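Local coordinates for protein thymidylate synthase thyX (Helicobacter pylori, PDB 3N3Y) that binds FAD and dUMP as a homotetramer and probably catalyses the FAD-dependent reductive methylation of dUMP to dTMP with methylenetetrahydrofolate and NADPH, at residues 24-29 against 57-62; 48-51 against 55-58; 170-175 against 208-213. All coordinates share one frame; numbering follows the deposited sequence.

In the fold
From the N terminus, helix 20-30 leads into helix 41-51, and the loop that follows runs on to strand 64-73. Interaction 1 sets residues 57-62 of that loop against helix 20-30 and so closes a long excursion that includes helix 41-51. Interaction 2 nests inside it: the chain leaves 48-51 and turns back within a few residues, so both contacts end on the same FAD-binding stretch and share S57 and S58. Interaction 3 comes later in series, joining the turn from strand 163-171 into helix 172-182 to the C-terminal loop. The R173-E61 salt bridge ties it to interaction 1, and all three border one FAD.

Interaction 1 (24-29 against 57-62). With FAD (flavin-adenine dinucleotide), chain K.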
# COMPACT_ATOMS: atom_id res chain seq x y z
N GLN A 24 -15.74 -5.97 -17.41
CA GLN A 24 -14.80 -5.78 -18.51
C GLN A 24 -13.37 -6.13 -18.07
O GLN A 24 -12.61 -6.72 -18.83
CB GLN A 24 -14.87 -4.34 -19.04
CG GLN A 24 -16.21 -3.97 -19.68
CD GLN A 24 -16.38 -2.46 -19.86
OE1 GLN A 24 -15.74 -1.66 -19.18
NE2 GLN A 24 -17.25 -2.07 -20.79
N ALA A 25 -13.01 -5.78 -16.84
CA ALA A 25 -11.68 -6.08 -16.31
C ALA A 25 -11.46 -7.58 -16.18
O ALA A 25 -10.37 -8.09 -16.46
CB ALA A 25 -11.47 -5.40 -14.95
N ILE A 26 -12.48 -8.29 -15.73
CA ILE A 26 -12.36 -9.72 -15.52
C ILE A 26 -12.19 -10.46 -16.86
O ILE A 26 -11.39 -11.39 -16.98
CB ILE A 26 -13.58 -10.26 -14.75
CG1 ILE A 26 -13.64 -9.60 -13.36
CG2 ILE A 26 -13.49 -11.79 -14.65
CD1 ILE A 26 -14.91 -9.88 -12.59
N ARG A 27 -12.94 -10.01 -17.86
CA ARG A 27 -12.94 -10.65 -19.15
C ARG A 27 -11.63 -10.37 -19.89
O ARG A 27 -11.21 -11.15 -20.74
CB ARG A 27 -14.17 -10.24 -19.97
CG ARG A 27 -15.48 -10.55 -19.25
CD ARG A 27 -16.61 -10.92 -20.19
NE ARG A 27 -16.94 -12.34 -20.03
CZ ARG A 27 -18.06 -12.79 -19.49
NH1 ARG A 27 -18.99 -11.94 -19.09
NH2 ARG A 27 -18.26 -14.09 -19.37
N THR A 28 -10.99 -9.24 -19.56
CA THR A 28 -9.72 -8.89 -20.16
C THR A 28 -8.66 -9.96 -19.90
O THR A 28 -7.82 -10.22 -20.75
CB THR A 28 -9.18 -7.54 -19.65
OG1 THR A 28 -9.96 -6.46 -20.20
CG2 THR A 28 -7.75 -7.37 -20.08
N CYS A 29 -8.72 -10.59 -18.72
CA CYS A 29 -7.68 -11.54 -18.32
C CYS A 29 -7.65 -12.76 -19.22
O CYS A 29 -6.59 -13.18 -19.65
CB CYS A 29 -7.85 -11.96 -16.86
SG CYS A 29 -7.66 -10.61 -15.66
N SER A 57 -9.22 -11.85 -6.53
CA SER A 57 -9.95 -10.77 -5.86
C SER A 57 -9.45 -9.36 -6.20
O SER A 57 -10.15 -8.38 -5.96
CB SER A 57 -9.98 -10.98 -4.34
OG SER A 57 -8.69 -11.26 -3.84
N SER A 58 -8.25 -9.28 -6.76
CA SER A 58 -7.72 -8.00 -7.22
C SER A 58 -8.52 -7.38 -8.37
O SER A 58 -8.38 -6.19 -8.66
CB SER A 58 -6.26 -8.16 -7.63
OG SER A 58 -6.15 -9.16 -8.62
N THR A 59 -9.36 -8.16 -9.04
CA THR A 59 -10.27 -7.60 -10.04
C THR A 59 -11.31 -6.65 -9.41
O THR A 59 -11.81 -5.75 -10.09
CB THR A 59 -11.04 -8.70 -10.81
OG1 THR A 59 -11.74 -9.54 -9.88
CG2 THR A 59 -10.07 -9.54 -11.64
N LEU A 60 -11.63 -6.87 -8.14
CA LEU A 60 -12.61 -6.03 -7.43
C LEU A 60 -12.08 -4.63 -7.15
O LEU A 60 -12.85 -3.70 -6.92
CB LEU A 60 -13.01 -6.68 -6.10
CG LEU A 60 -13.81 -7.98 -6.18
CD1 LEU A 60 -13.74 -8.74 -4.85
CD2 LEU A 60 -15.25 -7.67 -6.54
N GLU A 61 -10.76 -4.48 -7.17
CA GLU A 61 -10.13 -3.20 -6.87
C GLU A 61 -10.50 -2.13 -7.88
O GLU A 61 -10.28 -0.95 -7.62
CB GLU A 61 -8.62 -3.35 -6.85
CG GLU A 61 -8.09 -4.25 -5.75
CD GLU A 61 -6.60 -4.51 -5.91
OE1 GLU A 61 -5.99 -3.89 -6.81
OE2 GLU A 61 -6.05 -5.32 -5.14
N HIS A 62 -11.06 -2.52 -9.02
CA HIS A 62 -11.45 -1.53 -10.02
C HIS A 62 -12.70 -0.77 -9.63
O HIS A 62 -12.96 0.30 -10.16
CB HIS A 62 -11.63 -2.16 -11.40
CG HIS A 62 -10.39 -2.82 -11.93
ND1 HIS A 62 -9.39 -2.11 -12.54
CD2 HIS A 62 -9.99 -4.11 -11.90
CE1 HIS A 62 -8.42 -2.94 -12.89
NE2 HIS A 62 -8.76 -4.16 -12.51
PA FAD K . -0.22 -8.03 -2.99
O1A FAD K . 1.17 -8.26 -2.44
O2A FAD K . -0.27 -7.08 -4.16
O5B FAD K . -1.16 -7.47 -1.82
C5B FAD K . -1.14 -8.09 -0.55
C4B FAD K . -2.50 -7.87 0.07
O4B FAD K . -2.71 -6.47 0.22
C3B FAD K . -3.61 -8.35 -0.87
O3B FAD K . -3.97 -9.69 -0.60
C2B FAD K . -4.74 -7.38 -0.61
O2B FAD K . -5.44 -7.77 0.54
C1B FAD K . -4.01 -6.12 -0.20
N9A FAD K . -3.91 -5.09 -1.25
C8A FAD K . -2.77 -4.64 -1.87
N7A FAD K . -3.12 -3.66 -2.74
C5A FAD K . -4.47 -3.49 -2.67
C6A FAD K . -5.35 -2.65 -3.34
N6A FAD K . -4.89 -1.65 -4.09
N1A FAD K . -6.69 -2.71 -3.04
C2A FAD K . -7.16 -3.61 -2.11
N3A FAD K . -6.29 -4.45 -1.47
C4A FAD K . -4.97 -4.38 -1.74
N1 FAD K . -3.34 -11.15 -12.70
C2 FAD K . -3.87 -10.74 -13.91
O2 FAD K . -3.92 -9.56 -14.19
N3 FAD K . -4.35 -11.66 -14.81
C4 FAD K . -4.31 -13.01 -14.53
O4 FAD K . -4.75 -13.80 -15.35
C4X FAD K . -3.77 -13.45 -13.32
N5 FAD K . -3.73 -14.80 -13.03
C5X FAD K . -3.18 -15.21 -11.83
C6 FAD K . -3.12 -16.56 -11.53
C7 FAD K . -2.58 -17.00 -10.33
C7M FAD K . -2.52 -18.47 -10.03
C8 FAD K . -2.09 -16.06 -9.41
C8M FAD K . -1.51 -16.53 -8.11
C9 FAD K . -2.15 -14.70 -9.69
C9A FAD K . -2.69 -14.26 -10.90
N10 FAD K . -2.75 -12.91 -11.20
C10 FAD K . -3.28 -12.51 -12.40
C1' FAD K . -2.19 -11.87 -10.25
C2' FAD K . -3.11 -11.52 -9.09
O2' FAD K . -4.33 -10.98 -9.58
C3' FAD K . -2.43 -10.51 -8.15
O3' FAD K . -2.19 -9.28 -8.80
C4' FAD K . -1.13 -11.02 -7.55
O4' FAD K . -1.31 -12.36 -7.17
C5' FAD K . -0.83 -10.29 -6.25
O5' FAD K . -1.79 -10.74 -5.30
P FAD K . -2.22 -9.82 -4.04
O1P FAD K . -3.08 -10.61 -3.08
O2P FAD K . -2.92 -8.59 -4.55
O3P FAD K . -0.81 -9.51 -3.31
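T59 and H62 are the residues of 57-62 that meet helix 20-30, where A25 and I26 receive them; S58 and E61 of the same segment turn to FAD instead. Early in this 3-10 segment, S58 OG lies 2.7 Å from the ribityl hydroxyl O2' of FAD in a hydrogen bond that either group could donate. T59 comes next, and its CB lies 3.8 Å from I26 CG1, the two side chains crossing at about a right angle. With chi1 at 56°, T59 OG1 sits between its own backbone N and carbonyl carbon and bonds back to H56 O, leaving the carbon part of the side chain to I26. E61 reaches out extended beyond CG and lays its carboxylate over a face of the adenine ring, OE2 being 3.3 Å from FAD C6A. OE2 forms a salt bridge with R173 and OE1 one with R84 of the third subunit, which probably balance its charge and keep the carboxylate against the base. At H62 the contact becomes CH-pi: A25 CB stands 4.0 Å from the centroid of the imidazole ring, over one face but shifted toward CD2, which is 3.6 Å from A25 CB. S169 and S89 of the second subunit bond to ND1 and NE2, fixing the ring's rotation. One turn on from A25, C29 SG comes within 3.6 Å of FAD N3 in the flavin pyrimidine, so the two segments border both the isoalloxazine and the adenine ends of the cofactor. The contact is buried: I26 also packs on L46, I47 and V50 of helix 41-51, L60 leans on helix 172-182, and A25 touches A167 on strand 163-171 of the second subunit.

Interaction 2 (48-51 against 55-58); sequences HRVG and RHSS. With FAD (flavin-adenine dinucleotide), chain K.
G51 and S57 bring their CA atoms within 4.6 Å as the chain doubles back from helix 41-51 into a 3-10 segment, and S57 CA makes a CH...O contact of 3.5 Å with G51 O (135° at the hydrogen). The S57 CB approaches this same oxygen. Beside this turn, V50 CG1 touches H56 CB at 3.6 Å, the two side chains crossing obliquely; the methyl that touches is the V50 branch anti to the backbone N (chi1 180°), beside the carbonyl carbon. One face of the H56 imidazole is covered by its own neighbour, R55 CG lying 3.3 Å above the plane over the ring centre, while the flavin N5 stands at the ring edge, 3.8 Å from H56 CE1. R55 bends at chi3 and brushes the dimethylbenzene end of the isoalloxazine, with CD 3.6 Å from FAD C7M. The ribityl O2' of FAD donates a weak bond to R55 O at 3.5 Å, besides its bond with S58. R55, H56 and S58 thus line the flavin and ribityl part of the FAD pocket. V50 packs further on I26 and W30 of helix 20-30, H56 meets W30 edge-to-face, and S57 rests against R173 of helix 172-182, which places the turn between these two helices.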
# COMPACT_ATOMS: atom_id res chain seq x y z
N HIS A 48 -19.19 -11.48 -9.20
CA HIS A 48 -19.37 -12.12 -7.91
C HIS A 48 -18.57 -13.41 -7.78
O HIS A 48 -17.91 -13.64 -6.77
CB HIS A 48 -20.85 -12.39 -7.66
CG HIS A 48 -21.15 -12.96 -6.32
ND1 HIS A 48 -21.36 -12.18 -5.20
CD2 HIS A 48 -21.24 -14.25 -5.90
CE1 HIS A 48 -21.59 -12.96 -4.16
NE2 HIS A 48 -21.52 -14.22 -4.55
N ARG A 49 -18.63 -14.26 -8.80
CA ARG A 49 -17.99 -15.56 -8.72
C ARG A 49 -16.46 -15.49 -8.76
O ARG A 49 -15.78 -16.13 -7.95
CB ARG A 49 -18.51 -16.51 -9.81
CG ARG A 49 -17.71 -17.81 -9.90
CD ARG A 49 -18.32 -18.80 -10.89
NE ARG A 49 -18.94 -18.12 -12.02
CZ ARG A 49 -18.31 -17.75 -13.12
NH1 ARG A 49 -17.01 -18.01 -13.27
NH2 ARG A 49 -18.98 -17.13 -14.09
N VAL A 50 -15.92 -14.71 -9.70
CA VAL A 50 -14.47 -14.53 -9.81
C VAL A 50 -13.91 -13.62 -8.71
O VAL A 50 -12.87 -13.91 -8.11
CB VAL A 50 -14.05 -13.98 -11.22
CG1 VAL A 50 -12.55 -13.79 -11.31
CG2 VAL A 50 -14.53 -14.90 -12.34
N GLY A 51 -14.59 -12.51 -8.46
CA GLY A 51 -14.21 -11.61 -7.39
C GLY A 51 -13.99 -12.29 -6.05
O GLY A 51 -13.28 -11.77 -5.19
N ARG A 55 -7.31 -15.76 -5.41
CA ARG A 55 -6.25 -15.40 -6.34
C ARG A 55 -6.70 -14.32 -7.32
O ARG A 55 -5.87 -13.63 -7.91
CB ARG A 55 -5.74 -16.63 -7.11
CG ARG A 55 -6.64 -17.11 -8.24
CD ARG A 55 -5.98 -18.26 -9.01
NE ARG A 55 -5.54 -19.30 -8.08
CZ ARG A 55 -6.31 -20.30 -7.66
NH1 ARG A 55 -7.56 -20.41 -8.10
NH2 ARG A 55 -5.82 -21.19 -6.81
N HIS A 56 -8.01 -14.15 -7.47
CA HIS A 56 -8.53 -13.20 -8.45
C HIS A 56 -9.30 -12.02 -7.85
O HIS A 56 -9.96 -11.28 -8.58
CB HIS A 56 -9.40 -13.92 -9.49
CG HIS A 56 -8.67 -14.97 -10.28
ND1 HIS A 56 -7.46 -14.73 -10.91
CD2 HIS A 56 -9.00 -16.25 -10.57
CE1 HIS A 56 -7.07 -15.82 -11.54
NE2 HIS A 56 -7.98 -16.76 -11.35
N SER A 57 -9.22 -11.85 -6.53
CA SER A 57 -9.95 -10.77 -5.86
C SER A 57 -9.45 -9.36 -6.20
O SER A 57 -10.15 -8.38 -5.96
CB SER A 57 -9.98 -10.98 -4.34
OG SER A 57 -8.69 -11.26 -3.84
N SER A 58 -8.25 -9.28 -6.76
CA SER A 58 -7.72 -8.00 -7.22
C SER A 58 -8.52 -7.38 -8.37
O SER A 58 -8.38 -6.19 -8.66
CB SER A 58 -6.26 -8.16 -7.63
OG SER A 58 -6.15 -9.16 -8.62
PA FAD K . -0.22 -8.03 -2.99
O1A FAD K . 1.17 -8.26 -2.44
O2A FAD K . -0.27 -7.08 -4.16
O5B FAD K . -1.16 -7.47 -1.82
C5B FAD K . -1.14 -8.09 -0.55
C4B FAD K . -2.50 -7.87 0.07
O4B FAD K . -2.71 -6.47 0.22
C3B FAD K . -3.61 -8.35 -0.87
O3B FAD K . -3.97 -9.69 -0.60
C2B FAD K . -4.74 -7.38 -0.61
O2B FAD K . -5.44 -7.77 0.54
C1B FAD K . -4.01 -6.12 -0.20
N9A FAD K . -3.91 -5.09 -1.25
C8A FAD K . -2.77 -4.64 -1.87
N7A FAD K . -3.12 -3.66 -2.74
C5A FAD K . -4.47 -3.49 -2.67
C6A FAD K . -5.35 -2.65 -3.34
N6A FAD K . -4.89 -1.65 -4.09
N1A FAD K . -6.69 -2.71 -3.04
C2A FAD K . -7.16 -3.61 -2.11
N3A FAD K . -6.29 -4.45 -1.47
C4A FAD K . -4.97 -4.38 -1.74
N1 FAD K . -3.34 -11.15 -12.70
C2 FAD K . -3.87 -10.74 -13.91
O2 FAD K . -3.92 -9.56 -14.19
N3 FAD K . -4.35 -11.66 -14.81
C4 FAD K . -4.31 -13.01 -14.53
O4 FAD K . -4.75 -13.80 -15.35
C4X FAD K . -3.77 -13.45 -13.32
N5 FAD K . -3.73 -14.80 -13.03
C5X FAD K . -3.18 -15.21 -11.83
C6 FAD K . -3.12 -16.56 -11.53
C7 FAD K . -2.58 -17.00 -10.33
C7M FAD K . -2.52 -18.47 -10.03
C8 FAD K . -2.09 -16.06 -9.41
C8M FAD K . -1.51 -16.53 -8.11
C9 FAD K . -2.15 -14.70 -9.69
C9A FAD K . -2.69 -14.26 -10.90
N10 FAD K . -2.75 -12.91 -11.20
C10 FAD K . -3.28 -12.51 -12.40
C1' FAD K . -2.19 -11.87 -10.25
C2' FAD K . -3.11 -11.52 -9.09
O2' FAD K . -4.33 -10.98 -9.58
C3' FAD K . -2.43 -10.51 -8.15
O3' FAD K . -2.19 -9.28 -8.80
C4' FAD K . -1.13 -11.02 -7.55
O4' FAD K . -1.31 -12.36 -7.17
C5' FAD K . -0.83 -10.29 -6.25
O5' FAD K . -1.79 -10.74 -5.30
P FAD K . -2.22 -9.82 -4.04
O1P FAD K . -3.08 -10.61 -3.08
O2P FAD K . -2.92 -8.59 -4.55
O3P FAD K . -0.81 -9.51 -3.31

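Interaction 3 (170-175 against 208-213). With FAD (flavin-adenine dinucleotide), chain K.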
# COMPACT_ATOMS: atom_id res chain seq x y z
N ILE A 170 -12.76 4.21 -0.84
CA ILE A 170 -12.25 2.86 -0.69
C ILE A 170 -12.68 1.99 -1.90
O ILE A 170 -13.77 2.17 -2.46
CB ILE A 170 -12.74 2.27 0.66
CG1 ILE A 170 -12.15 0.88 0.93
CG2 ILE A 170 -14.27 2.25 0.75
CD1 ILE A 170 -12.50 0.35 2.30
N ASN A 171 -11.80 1.07 -2.31
CA ASN A 171 -12.16 0.15 -3.39
C ASN A 171 -12.91 -1.08 -2.86
O ASN A 171 -12.94 -1.32 -1.66
CB ASN A 171 -10.94 -0.20 -4.26
CG ASN A 171 -9.99 -1.20 -3.61
OD1 ASN A 171 -10.40 -2.17 -2.97
ND2 ASN A 171 -8.71 -0.97 -3.81
N ALA A 172 -13.53 -1.85 -3.76
CA ALA A 172 -14.44 -2.93 -3.34
C ALA A 172 -13.76 -4.07 -2.62
O ALA A 172 -14.33 -4.67 -1.72
CB ALA A 172 -15.23 -3.46 -4.51
N ARG A 173 -12.53 -4.39 -3.00
CA ARG A 173 -11.79 -5.43 -2.32
C ARG A 173 -11.42 -5.04 -0.88
O ARG A 173 -11.50 -5.84 0.04
CB ARG A 173 -10.53 -5.76 -3.10
CG ARG A 173 -9.70 -6.89 -2.51
CD ARG A 173 -8.44 -7.11 -3.35
NE ARG A 173 -7.79 -8.37 -3.02
CZ ARG A 173 -6.53 -8.67 -3.32
NH1 ARG A 173 -5.77 -7.79 -3.96
NH2 ARG A 173 -6.03 -9.85 -2.97
N SER A 174 -11.00 -3.79 -0.70
CA SER A 174 -10.67 -3.32 0.64
C SER A 174 -11.95 -3.16 1.45
O SER A 174 -11.99 -3.50 2.63
CB SER A 174 -9.92 -2.00 0.59
OG SER A 174 -9.40 -1.69 1.87
N LEU A 175 -13.00 -2.67 0.81
CA LEU A 175 -14.29 -2.54 1.49
C LEU A 175 -14.79 -3.88 2.00
O LEU A 175 -15.34 -3.95 3.09
CB LEU A 175 -15.35 -1.88 0.59
CG LEU A 175 -16.71 -1.62 1.24
CD1 LEU A 175 -16.59 -0.81 2.55
CD2 LEU A 175 -17.60 -0.88 0.26
N TYR A 208 -24.91 -6.88 -3.69
CA TYR A 208 -24.75 -8.34 -3.68
C TYR A 208 -23.30 -8.80 -3.55
O TYR A 208 -23.04 -9.93 -3.15
CB TYR A 208 -25.36 -8.96 -4.93
CG TYR A 208 -24.59 -8.68 -6.19
CD1 TYR A 208 -24.57 -7.40 -6.73
CD2 TYR A 208 -23.88 -9.69 -6.84
CE1 TYR A 208 -23.87 -7.13 -7.88
CE2 TYR A 208 -23.18 -9.43 -8.00
CZ TYR A 208 -23.18 -8.14 -8.51
OH TYR A 208 -22.48 -7.85 -9.66
N LEU A 209 -22.36 -7.92 -3.88
CA LEU A 209 -20.94 -8.27 -3.81
C LEU A 209 -20.48 -8.33 -2.37
O LEU A 209 -19.52 -9.02 -2.04
CB LEU A 209 -20.08 -7.26 -4.57
CG LEU A 209 -20.41 -7.10 -6.05
CD1 LEU A 209 -19.60 -5.96 -6.63
CD2 LEU A 209 -20.13 -8.40 -6.79
N PHE A 210 -21.19 -7.60 -1.51
CA PHE A 210 -20.76 -7.40 -0.13
C PHE A 210 -21.68 -8.09 0.85
O PHE A 210 -21.32 -8.27 2.01
CB PHE A 210 -20.70 -5.91 0.18
CG PHE A 210 -19.82 -5.14 -0.74
CD1 PHE A 210 -18.44 -5.12 -0.54
CD2 PHE A 210 -20.35 -4.45 -1.82
CE1 PHE A 210 -17.61 -4.42 -1.40
CE2 PHE A 210 -19.52 -3.73 -2.69
CZ PHE A 210 -18.14 -3.73 -2.48
N GLU A 211 -22.87 -8.48 0.39
CA GLU A 211 -23.92 -8.96 1.29
C GLU A 211 -23.42 -9.96 2.34
O GLU A 211 -23.86 -9.93 3.49
CB GLU A 211 -25.09 -9.55 0.48
CG GLU A 211 -24.67 -10.65 -0.49
CD GLU A 211 -25.77 -11.03 -1.47
OE1 GLU A 211 -25.45 -11.34 -2.65
OE2 GLU A 211 -26.96 -11.03 -1.06
N ASP A 212 -22.50 -10.83 1.93
CA ASP A 212 -22.08 -11.96 2.76
C ASP A 212 -20.90 -11.66 3.70
O ASP A 212 -20.59 -12.47 4.58
CB ASP A 212 -21.78 -13.17 1.88
CG ASP A 212 -22.91 -13.48 0.90
OD1 ASP A 212 -24.09 -13.50 1.33
OD2 ASP A 212 -22.63 -13.69 -0.30
N CYS A 213 -20.24 -10.52 3.51
CA CYS A 213 -19.21 -10.05 4.45
C CYS A 213 -19.78 -9.88 5.85
O CYS A 213 -19.14 -10.23 6.85
CB CYS A 213 -18.61 -8.70 3.99
SG CYS A 213 -17.73 -8.70 2.41
PA FAD K . -0.22 -8.03 -2.99
O1A FAD K . 1.17 -8.26 -2.44
O2A FAD K . -0.27 -7.08 -4.16
O5B FAD K . -1.16 -7.47 -1.82
C5B FAD K . -1.14 -8.09 -0.55
C4B FAD K . -2.50 -7.87 0.07
O4B FAD K . -2.71 -6.47 0.22
C3B FAD K . -3.61 -8.35 -0.87
O3B FAD K . -3.97 -9.69 -0.60
C2B FAD K . -4.74 -7.38 -0.61
O2B FAD K . -5.44 -7.77 0.54
C1B FAD K . -4.01 -6.12 -0.20
N9A FAD K . -3.91 -5.09 -1.25
C8A FAD K . -2.77 -4.64 -1.87
N7A FAD K . -3.12 -3.66 -2.74
C5A FAD K . -4.47 -3.49 -2.67
C6A FAD K . -5.35 -2.65 -3.34
N6A FAD K . -4.89 -1.65 -4.09
N1A FAD K . -6.69 -2.71 -3.04
C2A FAD K . -7.16 -3.61 -2.11
N3A FAD K . -6.29 -4.45 -1.47
C4A FAD K . -4.97 -4.38 -1.74
N1 FAD K . -3.34 -11.15 -12.70
C2 FAD K . -3.87 -10.74 -13.91
O2 FAD K . -3.92 -9.56 -14.19
N3 FAD K . -4.35 -11.66 -14.81
C4 FAD K . -4.31 -13.01 -14.53
O4 FAD K . -4.75 -13.80 -15.35
C4X FAD K . -3.77 -13.45 -13.32
N5 FAD K . -3.73 -14.80 -13.03
C5X FAD K . -3.18 -15.21 -11.83
C6 FAD K . -3.12 -16.56 -11.53
C7 FAD K . -2.58 -17.00 -10.33
C7M FAD K . -2.52 -18.47 -10.03
C8 FAD K . -2.09 -16.06 -9.41
C8M FAD K . -1.51 -16.53 -8.11
C9 FAD K . -2.15 -14.70 -9.69
C9A FAD K . -2.69 -14.26 -10.90
N10 FAD K . -2.75 -12.91 -11.20
C10 FAD K . -3.28 -12.51 -12.40
C1' FAD K . -2.19 -11.87 -10.25
C2' FAD K . -3.11 -11.52 -9.09
O2' FAD K . -4.33 -10.98 -9.58
C3' FAD K . -2.43 -10.51 -8.15
O3' FAD K . -2.19 -9.28 -8.80
C4' FAD K . -1.13 -11.02 -7.55
O4' FAD K . -1.31 -12.36 -7.17
C5' FAD K . -0.83 -10.29 -6.25
O5' FAD K . -1.79 -10.74 -5.30
P FAD K . -2.22 -9.82 -4.04
O1P FAD K . -3.08 -10.61 -3.08
O2P FAD K . -2.92 -8.59 -4.55
O3P FAD K . -0.81 -9.51 -3.31
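F210 drives its ring into the first turn of helix 172-182, meeting A172 and L175, at the strand-to-helix junction that forms part of the FAD site in this ThyX fold. F210 buries more surface here than A172 and L175 each do. L175 CD2 lies over one face in a CH-pi contact, 4.2 Å from the ring centroid and 25° off its normal, and the two side chains cross at about a right angle. L175 swings CG anti to its backbone N (chi1 -176°), which carries the branch out over the phenyl group. A172 comes instead to the rim: its CB is 3.6 Å from F210 CZ, and A172 O lies near the ring plane, 3.3 Å from F210 CE1. L209 CB lies over a face of the ring, offset toward its rim; L202 and, from helix 172-182, Q176 also border F210. The contact therefore joins the C-terminal loop to the start of the helix and, through Y65, which touches both A172 and L175, to strand 64-73.

The side chains of N171 and R173 leave the backbone away from segment 208-213, and their ends bind the cofactor. N171 is the N-cap of the helix: its OD1 accepts from S174 N at 2.9 Å, fixing the amide so that ND2 can donate to adenine N1A of FAD at 2.8 Å, nearly straight at 171°. R173, extended from CG to NE, lays one guanidinium face over FAD C2B. Its two terminal nitrogens divide one phosphate between them: NH1 donates to FAD O2P at 3.0 Å and NH2 to FAD O1P at 3.0 Å, with the phosphorus in the plane of the guanidinium at its edge.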